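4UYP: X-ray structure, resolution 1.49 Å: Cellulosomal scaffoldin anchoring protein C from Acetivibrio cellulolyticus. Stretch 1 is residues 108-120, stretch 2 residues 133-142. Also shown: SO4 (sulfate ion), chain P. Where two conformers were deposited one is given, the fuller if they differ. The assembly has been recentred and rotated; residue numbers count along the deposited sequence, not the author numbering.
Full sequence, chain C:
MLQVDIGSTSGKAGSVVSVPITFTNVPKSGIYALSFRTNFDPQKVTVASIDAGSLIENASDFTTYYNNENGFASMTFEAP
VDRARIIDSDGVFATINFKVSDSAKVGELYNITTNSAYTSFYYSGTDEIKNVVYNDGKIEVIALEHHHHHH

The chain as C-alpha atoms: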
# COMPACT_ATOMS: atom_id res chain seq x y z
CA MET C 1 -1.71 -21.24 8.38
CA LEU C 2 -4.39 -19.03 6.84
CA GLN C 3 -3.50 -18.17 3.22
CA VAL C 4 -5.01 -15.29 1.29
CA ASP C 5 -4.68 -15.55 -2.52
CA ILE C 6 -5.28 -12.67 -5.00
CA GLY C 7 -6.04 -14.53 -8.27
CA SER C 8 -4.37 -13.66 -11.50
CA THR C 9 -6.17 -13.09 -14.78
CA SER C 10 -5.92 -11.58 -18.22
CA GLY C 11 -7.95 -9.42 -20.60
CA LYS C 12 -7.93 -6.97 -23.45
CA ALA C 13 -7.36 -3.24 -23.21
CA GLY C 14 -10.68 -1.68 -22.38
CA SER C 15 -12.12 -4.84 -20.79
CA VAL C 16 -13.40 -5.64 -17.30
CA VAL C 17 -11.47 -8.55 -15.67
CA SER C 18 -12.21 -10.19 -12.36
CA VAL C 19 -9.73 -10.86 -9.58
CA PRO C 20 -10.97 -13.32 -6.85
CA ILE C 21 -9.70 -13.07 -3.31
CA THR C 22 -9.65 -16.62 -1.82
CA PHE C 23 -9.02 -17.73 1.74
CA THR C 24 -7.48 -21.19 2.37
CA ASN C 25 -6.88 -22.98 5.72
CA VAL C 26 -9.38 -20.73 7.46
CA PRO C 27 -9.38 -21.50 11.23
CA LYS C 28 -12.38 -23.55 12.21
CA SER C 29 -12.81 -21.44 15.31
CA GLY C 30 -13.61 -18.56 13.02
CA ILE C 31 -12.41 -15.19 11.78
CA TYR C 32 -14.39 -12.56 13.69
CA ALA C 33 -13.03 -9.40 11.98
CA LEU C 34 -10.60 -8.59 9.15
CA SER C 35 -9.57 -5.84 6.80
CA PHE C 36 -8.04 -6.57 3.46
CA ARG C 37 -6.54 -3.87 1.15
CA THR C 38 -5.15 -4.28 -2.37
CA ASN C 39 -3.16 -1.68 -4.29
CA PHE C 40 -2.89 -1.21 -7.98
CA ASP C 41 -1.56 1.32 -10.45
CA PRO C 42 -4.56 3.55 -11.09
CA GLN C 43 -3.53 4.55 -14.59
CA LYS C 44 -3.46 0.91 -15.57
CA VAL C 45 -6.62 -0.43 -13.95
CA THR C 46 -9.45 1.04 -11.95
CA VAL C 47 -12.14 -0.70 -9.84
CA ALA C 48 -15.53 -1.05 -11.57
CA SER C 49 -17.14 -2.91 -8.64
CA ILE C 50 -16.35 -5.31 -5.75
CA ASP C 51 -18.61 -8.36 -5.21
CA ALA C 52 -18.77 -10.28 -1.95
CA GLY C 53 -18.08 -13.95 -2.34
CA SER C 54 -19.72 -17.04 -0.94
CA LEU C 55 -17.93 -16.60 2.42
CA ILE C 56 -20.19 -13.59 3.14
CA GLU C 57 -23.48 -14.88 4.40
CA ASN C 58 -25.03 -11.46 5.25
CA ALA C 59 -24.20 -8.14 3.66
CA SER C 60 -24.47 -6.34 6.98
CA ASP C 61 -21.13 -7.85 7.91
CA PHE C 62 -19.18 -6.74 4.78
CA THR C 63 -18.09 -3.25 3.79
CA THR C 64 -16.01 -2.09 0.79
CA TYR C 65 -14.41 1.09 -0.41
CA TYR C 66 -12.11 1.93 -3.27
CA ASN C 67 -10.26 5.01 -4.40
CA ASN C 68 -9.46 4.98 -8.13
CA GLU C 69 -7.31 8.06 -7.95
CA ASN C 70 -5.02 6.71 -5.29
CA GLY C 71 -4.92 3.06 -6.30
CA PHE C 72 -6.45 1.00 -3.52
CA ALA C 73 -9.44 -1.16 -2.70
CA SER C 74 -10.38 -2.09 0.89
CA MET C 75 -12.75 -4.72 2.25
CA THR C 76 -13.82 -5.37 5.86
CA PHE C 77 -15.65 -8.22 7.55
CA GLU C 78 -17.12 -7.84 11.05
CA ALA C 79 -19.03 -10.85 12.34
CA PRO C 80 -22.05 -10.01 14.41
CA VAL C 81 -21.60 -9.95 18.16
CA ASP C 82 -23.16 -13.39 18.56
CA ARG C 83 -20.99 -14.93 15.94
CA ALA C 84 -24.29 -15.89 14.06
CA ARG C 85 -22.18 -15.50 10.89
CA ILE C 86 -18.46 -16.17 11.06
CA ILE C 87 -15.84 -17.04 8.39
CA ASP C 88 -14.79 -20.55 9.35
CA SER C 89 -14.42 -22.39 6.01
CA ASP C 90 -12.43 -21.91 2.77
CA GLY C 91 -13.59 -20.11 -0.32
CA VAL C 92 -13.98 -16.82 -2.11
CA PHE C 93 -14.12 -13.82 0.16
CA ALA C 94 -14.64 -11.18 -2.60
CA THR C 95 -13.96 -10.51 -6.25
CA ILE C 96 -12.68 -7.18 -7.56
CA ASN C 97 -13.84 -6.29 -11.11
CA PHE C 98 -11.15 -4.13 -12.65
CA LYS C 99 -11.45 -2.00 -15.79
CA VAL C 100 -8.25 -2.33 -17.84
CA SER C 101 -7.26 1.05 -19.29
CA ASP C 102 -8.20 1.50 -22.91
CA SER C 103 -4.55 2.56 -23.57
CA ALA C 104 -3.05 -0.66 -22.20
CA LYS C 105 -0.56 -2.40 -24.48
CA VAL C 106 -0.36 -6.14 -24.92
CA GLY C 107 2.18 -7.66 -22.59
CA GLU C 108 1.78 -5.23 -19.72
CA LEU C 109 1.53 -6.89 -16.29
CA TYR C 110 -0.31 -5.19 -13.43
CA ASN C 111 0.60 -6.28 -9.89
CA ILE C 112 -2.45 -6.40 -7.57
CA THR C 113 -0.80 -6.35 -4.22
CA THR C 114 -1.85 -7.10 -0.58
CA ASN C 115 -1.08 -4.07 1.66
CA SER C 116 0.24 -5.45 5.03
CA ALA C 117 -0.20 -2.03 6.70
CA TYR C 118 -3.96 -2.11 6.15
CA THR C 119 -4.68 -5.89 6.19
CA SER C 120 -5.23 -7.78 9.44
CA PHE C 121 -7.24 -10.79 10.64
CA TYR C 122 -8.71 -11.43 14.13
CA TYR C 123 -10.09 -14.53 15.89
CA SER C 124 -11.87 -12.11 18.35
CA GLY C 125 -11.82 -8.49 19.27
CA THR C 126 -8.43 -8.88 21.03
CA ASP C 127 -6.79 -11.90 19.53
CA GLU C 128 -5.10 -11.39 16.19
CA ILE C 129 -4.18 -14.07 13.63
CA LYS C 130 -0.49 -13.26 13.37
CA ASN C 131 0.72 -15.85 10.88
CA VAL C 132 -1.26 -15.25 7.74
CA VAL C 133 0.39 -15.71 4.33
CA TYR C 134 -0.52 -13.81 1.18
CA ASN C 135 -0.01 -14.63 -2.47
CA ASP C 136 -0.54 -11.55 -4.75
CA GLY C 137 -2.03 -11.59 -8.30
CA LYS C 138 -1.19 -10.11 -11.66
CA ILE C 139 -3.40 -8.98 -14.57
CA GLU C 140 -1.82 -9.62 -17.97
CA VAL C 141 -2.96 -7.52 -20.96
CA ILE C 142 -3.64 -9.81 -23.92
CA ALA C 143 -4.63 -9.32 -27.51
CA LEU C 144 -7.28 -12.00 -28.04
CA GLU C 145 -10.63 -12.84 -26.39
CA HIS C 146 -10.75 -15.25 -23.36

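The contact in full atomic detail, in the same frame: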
# COMPACT_ATOMS: atom_id res chain seq x y z
N GLU C 108 1.64 -5.91 -21.02
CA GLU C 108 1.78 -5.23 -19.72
C GLU C 108 1.26 -6.15 -18.63
O GLU C 108 0.33 -7.01 -18.82
CB GLU C 108 0.98 -3.95 -19.74
CG GLU C 108 1.56 -2.94 -20.75
CD GLU C 108 0.84 -1.58 -20.79
OE1 GLU C 108 0.24 -1.15 -19.89
OE2 GLU C 108 1.22 -0.85 -21.72
N LEU C 109 1.88 -6.05 -17.46
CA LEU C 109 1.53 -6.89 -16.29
C LEU C 109 1.23 -5.96 -15.15
O LEU C 109 2.10 -5.10 -14.80
CB LEU C 109 2.69 -7.82 -15.89
CG LEU C 109 3.20 -8.72 -17.06
CD1 LEU C 109 4.39 -9.52 -16.57
CD2 LEU C 109 2.16 -9.71 -17.53
N TYR C 110 0.08 -6.10 -14.55
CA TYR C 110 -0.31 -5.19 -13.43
C TYR C 110 -0.33 -5.99 -12.20
O TYR C 110 -1.04 -7.00 -12.03
CB TYR C 110 -1.66 -4.55 -13.70
CG TYR C 110 -1.76 -3.89 -15.08
CD1 TYR C 110 -0.64 -3.23 -15.65
CD2 TYR C 110 -2.88 -4.00 -15.86
CE1 TYR C 110 -0.70 -2.57 -16.89
CE2 TYR C 110 -2.96 -3.34 -17.08
CZ TYR C 110 -1.83 -2.68 -17.61
OH TYR C 110 -1.86 -2.08 -18.85
N ASN C 111 0.52 -5.59 -11.20
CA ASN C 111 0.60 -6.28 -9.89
C ASN C 111 -0.54 -5.78 -8.98
O ASN C 111 -0.69 -4.55 -8.75
CB ASN C 111 1.95 -5.86 -9.29
CG ASN C 111 3.08 -6.45 -10.11
OD1 ASN C 111 3.48 -7.61 -9.86
ND2 ASN C 111 3.63 -5.65 -11.00
N ILE C 112 -1.32 -6.76 -8.51
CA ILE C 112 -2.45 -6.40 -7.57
C ILE C 112 -1.98 -7.02 -6.24
O ILE C 112 -1.85 -8.21 -6.06
CB ILE C 112 -3.74 -7.12 -8.10
CG1 ILE C 112 -4.06 -6.76 -9.58
CG2 ILE C 112 -4.89 -6.72 -7.23
CD1 ILE C 112 -4.18 -5.26 -9.93
N THR C 113 -1.64 -6.05 -5.40
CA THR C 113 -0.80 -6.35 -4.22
C THR C 113 -1.50 -6.25 -2.87
O THR C 113 -2.20 -5.31 -2.68
CB THR C 113 0.45 -5.34 -4.17
OG1 THR C 113 0.07 -4.00 -4.18
CG2 THR C 113 1.34 -5.55 -5.49
N THR C 114 -1.30 -7.21 -2.00
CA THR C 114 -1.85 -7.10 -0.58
C THR C 114 -1.07 -6.05 0.21
O THR C 114 0.19 -6.16 0.22
CB THR C 114 -1.75 -8.42 0.06
OG1 THR C 114 -2.41 -9.46 -0.69
CG2 THR C 114 -2.46 -8.34 1.47
N ASN C 115 -1.73 -5.16 0.87
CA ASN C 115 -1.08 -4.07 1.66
C ASN C 115 -1.04 -4.54 3.13
O ASN C 115 -2.07 -4.49 3.80
CB ASN C 115 -1.78 -2.77 1.42
CG ASN C 115 -1.05 -1.56 2.04
OD1 ASN C 115 -0.47 -1.80 3.16
ND2 ASN C 115 -1.15 -0.42 1.49
N SER C 116 0.16 -4.89 3.65
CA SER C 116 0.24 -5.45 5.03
C SER C 116 -0.02 -4.35 6.03
O SER C 116 -0.33 -4.75 7.17
CB SER C 116 1.56 -6.22 5.23
OG SER C 116 2.50 -5.23 5.02
N ALA C 117 0.09 -3.07 5.74
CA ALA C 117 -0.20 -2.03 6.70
C ALA C 117 -1.70 -1.86 7.01
O ALA C 117 -2.11 -1.21 7.98
CB ALA C 117 0.46 -0.72 6.31
N TYR C 118 -2.53 -2.37 6.10
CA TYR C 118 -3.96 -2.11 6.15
C TYR C 118 -4.75 -3.45 6.15
O TYR C 118 -6.01 -3.40 6.07
CB TYR C 118 -4.44 -1.22 4.94
CG TYR C 118 -3.94 0.17 5.09
CD1 TYR C 118 -2.67 0.46 4.49
CD2 TYR C 118 -4.69 1.16 5.70
CE1 TYR C 118 -2.19 1.78 4.59
CE2 TYR C 118 -4.20 2.49 5.84
CZ TYR C 118 -2.94 2.73 5.19
OH TYR C 118 -2.40 4.01 5.33
N THR C 119 -4.07 -4.55 6.26
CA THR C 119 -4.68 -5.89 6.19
C THR C 119 -4.38 -6.55 7.50
O THR C 119 -3.19 -6.68 7.88
CB THR C 119 -4.06 -6.68 5.06
OG1 THR C 119 -4.37 -5.99 3.82
CG2 THR C 119 -4.59 -8.12 4.92
N SER C 120 -5.44 -7.05 8.15
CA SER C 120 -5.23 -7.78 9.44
C SER C 120 -6.42 -8.68 9.63
O SER C 120 -7.52 -8.43 9.13
CB SER C 120 -5.15 -6.87 10.68
OG SER C 120 -6.37 -6.21 11.02
N VAL C 133 -0.42 -15.77 5.59
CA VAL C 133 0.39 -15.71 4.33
C VAL C 133 -0.45 -15.07 3.20
O VAL C 133 -1.62 -15.31 3.09
CB VAL C 133 0.94 -17.09 3.92
CG1 VAL C 133 -0.00 -18.21 4.22
CG2 VAL C 133 1.40 -17.19 2.46
N TYR C 134 0.22 -14.41 2.30
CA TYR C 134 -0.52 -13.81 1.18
C TYR C 134 0.15 -14.17 -0.11
O TYR C 134 1.40 -14.31 -0.15
CB TYR C 134 -0.31 -12.34 1.22
CG TYR C 134 -0.52 -11.55 2.40
CD1 TYR C 134 -1.47 -11.87 3.36
CD2 TYR C 134 0.23 -10.41 2.55
CE1 TYR C 134 -1.66 -11.10 4.48
CE2 TYR C 134 0.03 -9.58 3.61
CZ TYR C 134 -0.88 -9.90 4.54
OH TYR C 134 -1.02 -9.07 5.56
N ASN C 135 -0.60 -14.32 -1.20
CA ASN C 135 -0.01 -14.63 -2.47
C ASN C 135 -0.71 -13.62 -3.42
O ASN C 135 -1.93 -13.78 -3.67
CB ASN C 135 -0.28 -16.03 -2.91
CG ASN C 135 0.39 -17.09 -2.02
OD1 ASN C 135 -0.07 -18.22 -1.96
ND2 ASN C 135 1.43 -16.72 -1.36
N ASP C 136 0.03 -12.64 -3.92
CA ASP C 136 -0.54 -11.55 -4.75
C ASP C 136 -0.84 -12.11 -6.19
O ASP C 136 -0.50 -13.21 -6.59
CB ASP C 136 0.47 -10.40 -4.84
CG ASP C 136 0.58 -9.56 -3.59
OD1 ASP C 136 -0.27 -9.84 -2.71
OD2 ASP C 136 1.49 -8.68 -3.61
N GLY C 137 -1.56 -11.23 -6.94
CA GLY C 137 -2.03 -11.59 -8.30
C GLY C 137 -1.46 -10.62 -9.30
O GLY C 137 -0.98 -9.52 -8.99
N LYS C 138 -1.57 -11.00 -10.57
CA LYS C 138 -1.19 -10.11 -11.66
C LYS C 138 -2.33 -10.15 -12.71
O LYS C 138 -3.03 -11.17 -12.88
CB LYS C 138 0.07 -10.62 -12.38
CG LYS C 138 1.31 -10.59 -11.49
CD LYS C 138 2.43 -11.28 -12.27
CE LYS C 138 3.50 -11.90 -11.46
NZ LYS C 138 3.10 -12.61 -10.30
N ILE C 139 -2.53 -9.02 -13.37
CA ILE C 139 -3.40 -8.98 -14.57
C ILE C 139 -2.49 -8.79 -15.77
O ILE C 139 -1.66 -7.86 -15.82
CB ILE C 139 -4.35 -7.78 -14.50
CG1 ILE C 139 -5.32 -7.93 -13.32
CG2 ILE C 139 -5.14 -7.60 -15.85
CD1 ILE C 139 -6.03 -6.59 -13.02
N GLU C 140 -2.57 -9.75 -16.72
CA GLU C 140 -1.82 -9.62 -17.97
C GLU C 140 -2.69 -9.10 -19.11
O GLU C 140 -3.79 -9.61 -19.31
CB GLU C 140 -1.23 -11.03 -18.34
CG GLU C 140 -0.47 -10.94 -19.72
CD GLU C 140 0.44 -12.13 -20.00
OE1 GLU C 140 0.49 -13.08 -19.19
OE2 GLU C 140 1.11 -12.06 -21.03
N VAL C 141 -2.21 -8.05 -19.80
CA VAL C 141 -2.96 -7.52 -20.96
C VAL C 141 -2.70 -8.39 -22.21
O VAL C 141 -1.52 -8.58 -22.56
CB VAL C 141 -2.58 -6.07 -21.20
CG1 VAL C 141 -3.44 -5.56 -22.35
CG2 VAL C 141 -2.84 -5.27 -19.93
N ILE C 142 -3.77 -8.92 -22.75
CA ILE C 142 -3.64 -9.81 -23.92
C ILE C 142 -4.32 -9.20 -25.12
O ILE C 142 -5.08 -8.23 -25.04
CB ILE C 142 -4.13 -11.22 -23.60
CG1 ILE C 142 -5.60 -11.21 -23.14
CG2 ILE C 142 -3.23 -11.90 -22.58
CD1 ILE C 142 -6.23 -12.62 -23.05
S SO4 P . 3.87 -12.62 -3.50
O1 SO4 P . 3.40 -13.79 -4.39
O2 SO4 P . 4.87 -13.09 -2.43
O3 SO4 P . 2.61 -12.17 -2.83
O4 SO4 P . 4.59 -11.46 -4.18
O HOH W 1 1.93 -8.75 -7.73
O HOH W 2 -0.03 -7.26 8.16

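The two stretches pair as antiparallel strands, Leu109 to Ile112 running against Gly137 to Glu140, and bury 787 Å² between them. Ahead of the paired segment, Tyr134 points toward stretch 1 and lays its ring against Thr114, whose CG2 sits 3.6 Å from the ring centroid of Tyr134, over one face, in a CH-pi contact. The hydroxyl end of the ring reaches the turn that follows, where Tyr134 OH lies 3.7 Å from Thr119 CG2 and 3.9 Å from Ser116 CB. A long, flat side chain thus spans from Thr114 to Ser116 and Thr119.

Asn135 points away, and Asp136 turns back toward stretch 1. Its carboxylate takes the place of a backbone carbonyl: Thr114 N donates to Asp136 OD1 at 2.9 Å, while Thr114 OG1 lies 3.0 Å from the same Asp136 OD1. The backbone of Asp136 is engaged separately, its N donating to O3 of the sulfate at 2.8 Å.

From Gly137 the ladder is regular. Gly137 O accepts from Ile112 N at 2.8 Å, and Gly137 N donates to Ile112 O at 3.2 Å. A water lies within hydrogen-bonding reach of both stretches, its oxygen 3.3 Å from Gly137 O and 2.9 Å from Asn111 OD1. Lys138 faces Asn111 in a non-hydrogen-bonded pair; its CA approaches Tyr110 O at 3.1 Å, while its aliphatic stem passes Asn111 and its end leads away.

Ile139 exchanges two 2.8 Å hydrogen bonds with Tyr110, Tyr110 N to Ile139 O and Ile139 N to Tyr110 O. Its branched side chain is buried, with CD1 3.8 Å from Ile112 CD1. On the other face, Glu140 packs its methylenes against Leu109, CG to CD2 at 3.6 Å. Val141 N closes the ladder on Glu108 O at 2.9 Å, and Val141 CG2 meets Tyr110 CE2 at 3.4 Å. That ring is tethered through Tyr110 OH, which donates to Glu108 OE1 at 2.5 Å.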